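Local atomic coordinates of SSO1986 (Sulfolobus solfataricus, PDB entry 2X5Q), a protein that belongs to the Cmr7 family and is part of the CMR ribonucleoprotein complex, which carries CRISPR RNA in archaeal defence against mobile genetic elements. Residues Trp8-Val12 with Gly42-Gln47. Sequence-based numbering, arbitrary orientation.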
loop_
_atom_site.group_PDB
_atom_site.type_symbol
_atom_site.label_atom_id
_atom_site.label_comp_id
_atom_site.label_asym_id
_atom_site.label_seq_id
_atom_site.Cartn_x
_atom_site.Cartn_y
_atom_site.Cartn_z
ATOM N N TRP A 8 2.436 -3.458 -23.618
ATOM C CA TRP A 8 3.322 -2.391 -23.072
ATOM C C TRP A 8 4.707 -2.953 -22.760
ATOM O O TRP A 8 4.835 -4.031 -22.161
ATOM C CB TRP A 8 2.728 -1.790 -21.791
ATOM C CG TRP A 8 1.626 -0.816 -22.027
ATOM C CD1 TRP A 8 0.293 -1.010 -21.783
ATOM C CD2 TRP A 8 1.749 0.522 -22.540
ATOM N NE1 TRP A 8 -0.422 0.120 -22.121
ATOM C CE2 TRP A 8 0.447 1.075 -22.584
ATOM C CE3 TRP A 8 2.829 1.301 -22.977
ATOM C CZ2 TRP A 8 0.196 2.370 -23.053
ATOM C CZ3 TRP A 8 2.579 2.593 -23.431
ATOM C CH2 TRP A 8 1.273 3.111 -23.470
ATOM N N GLU A 9 5.734 -2.223 -23.169
ATOM C CA GLU A 9 7.083 -2.448 -22.662
ATOM C C GLU A 9 7.083 -2.316 -21.135
ATOM O O GLU A 9 6.263 -1.582 -20.576
ATOM C CB GLU A 9 8.049 -1.439 -23.273
ATOM C CG GLU A 9 8.271 -1.675 -24.757
ATOM C CD GLU A 9 9.137 -0.626 -25.444
ATOM O OE1 GLU A 9 9.420 0.436 -24.846
ATOM O OE2 GLU A 9 9.539 -0.888 -26.605
ATOM N N GLU A 10 7.994 -3.020 -20.464
ATOM C CA GLU A 10 8.137 -2.877 -19.017
ATOM C C GLU A 10 8.424 -1.418 -18.657
ATOM O O GLU A 10 9.208 -0.741 -19.336
ATOM C CB GLU A 10 9.240 -3.793 -18.458
ATOM C CG GLU A 10 8.844 -5.286 -18.416
ATOM C CD GLU A 10 9.744 -6.148 -17.518
ATOM O OE1 GLU A 10 9.528 -7.377 -17.484
ATOM O OE2 GLU A 10 10.650 -5.607 -16.838
ATOM N N GLN A 11 7.781 -0.937 -17.599
ATOM C CA GLN A 11 7.916 0.459 -17.175
ATOM C C GLN A 11 8.643 0.590 -15.841
ATOM O O GLN A 11 8.792 -0.378 -15.112
ATOM C CB GLN A 11 6.538 1.113 -17.074
ATOM C CG GLN A 11 5.682 0.902 -18.349
ATOM C CD GLN A 11 6.002 1.901 -19.450
ATOM O OE1 GLN A 11 5.949 3.103 -19.233
ATOM N NE2 GLN A 11 6.303 1.401 -20.650
ATOM N N VAL A 12 9.104 1.802 -15.554
ATOM C CA VAL A 12 9.662 2.144 -14.254
ATOM C C VAL A 12 8.908 3.373 -13.743
ATOM O O VAL A 12 8.602 4.269 -14.510
ATOM C CB VAL A 12 11.196 2.415 -14.314
ATOM C CG1 VAL A 12 11.523 3.576 -15.242
ATOM C CG2 VAL A 12 11.763 2.680 -12.921
ATOM N N GLY A 42 11.736 4.056 -26.252
ATOM C CA GLY A 42 10.752 3.146 -25.669
ATOM C C GLY A 42 9.366 3.761 -25.677
ATOM O O GLY A 42 9.229 4.970 -25.873
ATOM N N GLN A 43 8.341 2.930 -25.475
ATOM C CA GLN A 43 6.953 3.394 -25.417
ATOM C C GLN A 43 6.611 3.637 -23.956
ATOM O O GLN A 43 6.612 2.716 -23.152
ATOM C CB GLN A 43 5.962 2.412 -26.094
ATOM C CG GLN A 43 5.784 1.011 -25.448
ATOM C CD GLN A 43 5.012 0.016 -26.342
ATOM O OE1 GLN A 43 5.576 -0.974 -26.839
ATOM N NE2 GLN A 43 3.726 0.290 -26.559
ATOM N N HIS A 44 6.356 4.897 -23.621
ATOM C CA HIS A 44 6.107 5.310 -22.239
ATOM C C HIS A 44 4.605 5.386 -21.982
ATOM O O HIS A 44 3.852 5.891 -22.816
ATOM C CB HIS A 44 6.731 6.683 -21.991
ATOM C CG HIS A 44 8.150 6.800 -22.463
ATOM N ND1 HIS A 44 9.141 5.924 -22.071
ATOM C CD2 HIS A 44 8.748 7.701 -23.283
ATOM C CE1 HIS A 44 10.287 6.275 -22.630
ATOM N NE2 HIS A 44 10.078 7.356 -23.366
ATOM N N VAL A 45 4.178 4.904 -20.817
ATOM C CA VAL A 45 2.783 4.990 -20.404
ATOM C C VAL A 45 2.385 6.435 -20.164
ATOM O O VAL A 45 1.357 6.896 -20.679
ATOM C CB VAL A 45 2.530 4.129 -19.152
ATOM C CG1 VAL A 45 1.260 4.552 -18.423
ATOM C CG2 VAL A 45 2.513 2.620 -19.536
ATOM N N SER A 46 3.191 7.155 -19.375
ATOM C CA SER A 46 3.013 8.595 -19.213
ATOM C C SER A 46 3.400 9.301 -20.503
ATOM O O SER A 46 4.397 8.952 -21.144
ATOM C CB SER A 46 3.829 9.126 -18.046
ATOM O OG SER A 46 3.451 8.500 -16.834
ATOM N N GLN A 47 2.599 10.296 -20.882
ATOM C CA GLN A 47 2.690 10.915 -22.202
ATOM C C GLN A 47 2.566 12.432 -22.113
ATOM O O GLN A 47 1.851 12.950 -21.261
ATOM C CB GLN A 47 1.583 10.355 -23.118
ATOM C CG GLN A 47 1.798 8.878 -23.538
ATOM C CD GLN A 47 0.511 8.163 -23.945
ATOM O OE1 GLN A 47 -0.277 8.692 -24.743
ATOM N NE2 GLN A 47 0.293 6.952 -23.407
#
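One face of the Trp8 indole lies on the CG2 methyl of Val45, a CH-pi contact with CG2 3.7 Å from the centroid of the six-membered ring and 12° off its normal. Gln47 NE2, hydrogen-bonded to Val45 O, lies near the ring plane beside atom CH2, while Gln43 NE2 comes obliquely to CE3, the amide turned 58° from the indole. Trp8 NE1 hydrogen-bonds to His115 O. Val45 CG2 also touches Gln11 CD (3.6 Å), so this methyl lies between the indole and the Gln11 amide. That amide makes three hydrogen bonds, which fix its rotation: NE2 gives one hydrogen to Gln43 O at 2.8 Å, in the carbonyl plane, and the other to Glu9 O at 3.0 Å, from above that carbonyl; OE1 accepts Val45 N at 3.0 Å. The bend at chi2 (-83°) folds the Gln11 chain back toward Glu9. Glu9 reaches across with an extended chain; its OE1 takes Gln43 N at 2.8 Å from above the carboxylate plane and also hydrogen-bonds Ser87 OG. Side-chain groups thus stand in for strand pairing, tying the irregular loop before strand 47-49 to the first residue of strand 11-15 and the residues leading into it; that strand runs between strands 80-86 and 117-123 of the mixed beta-sheet.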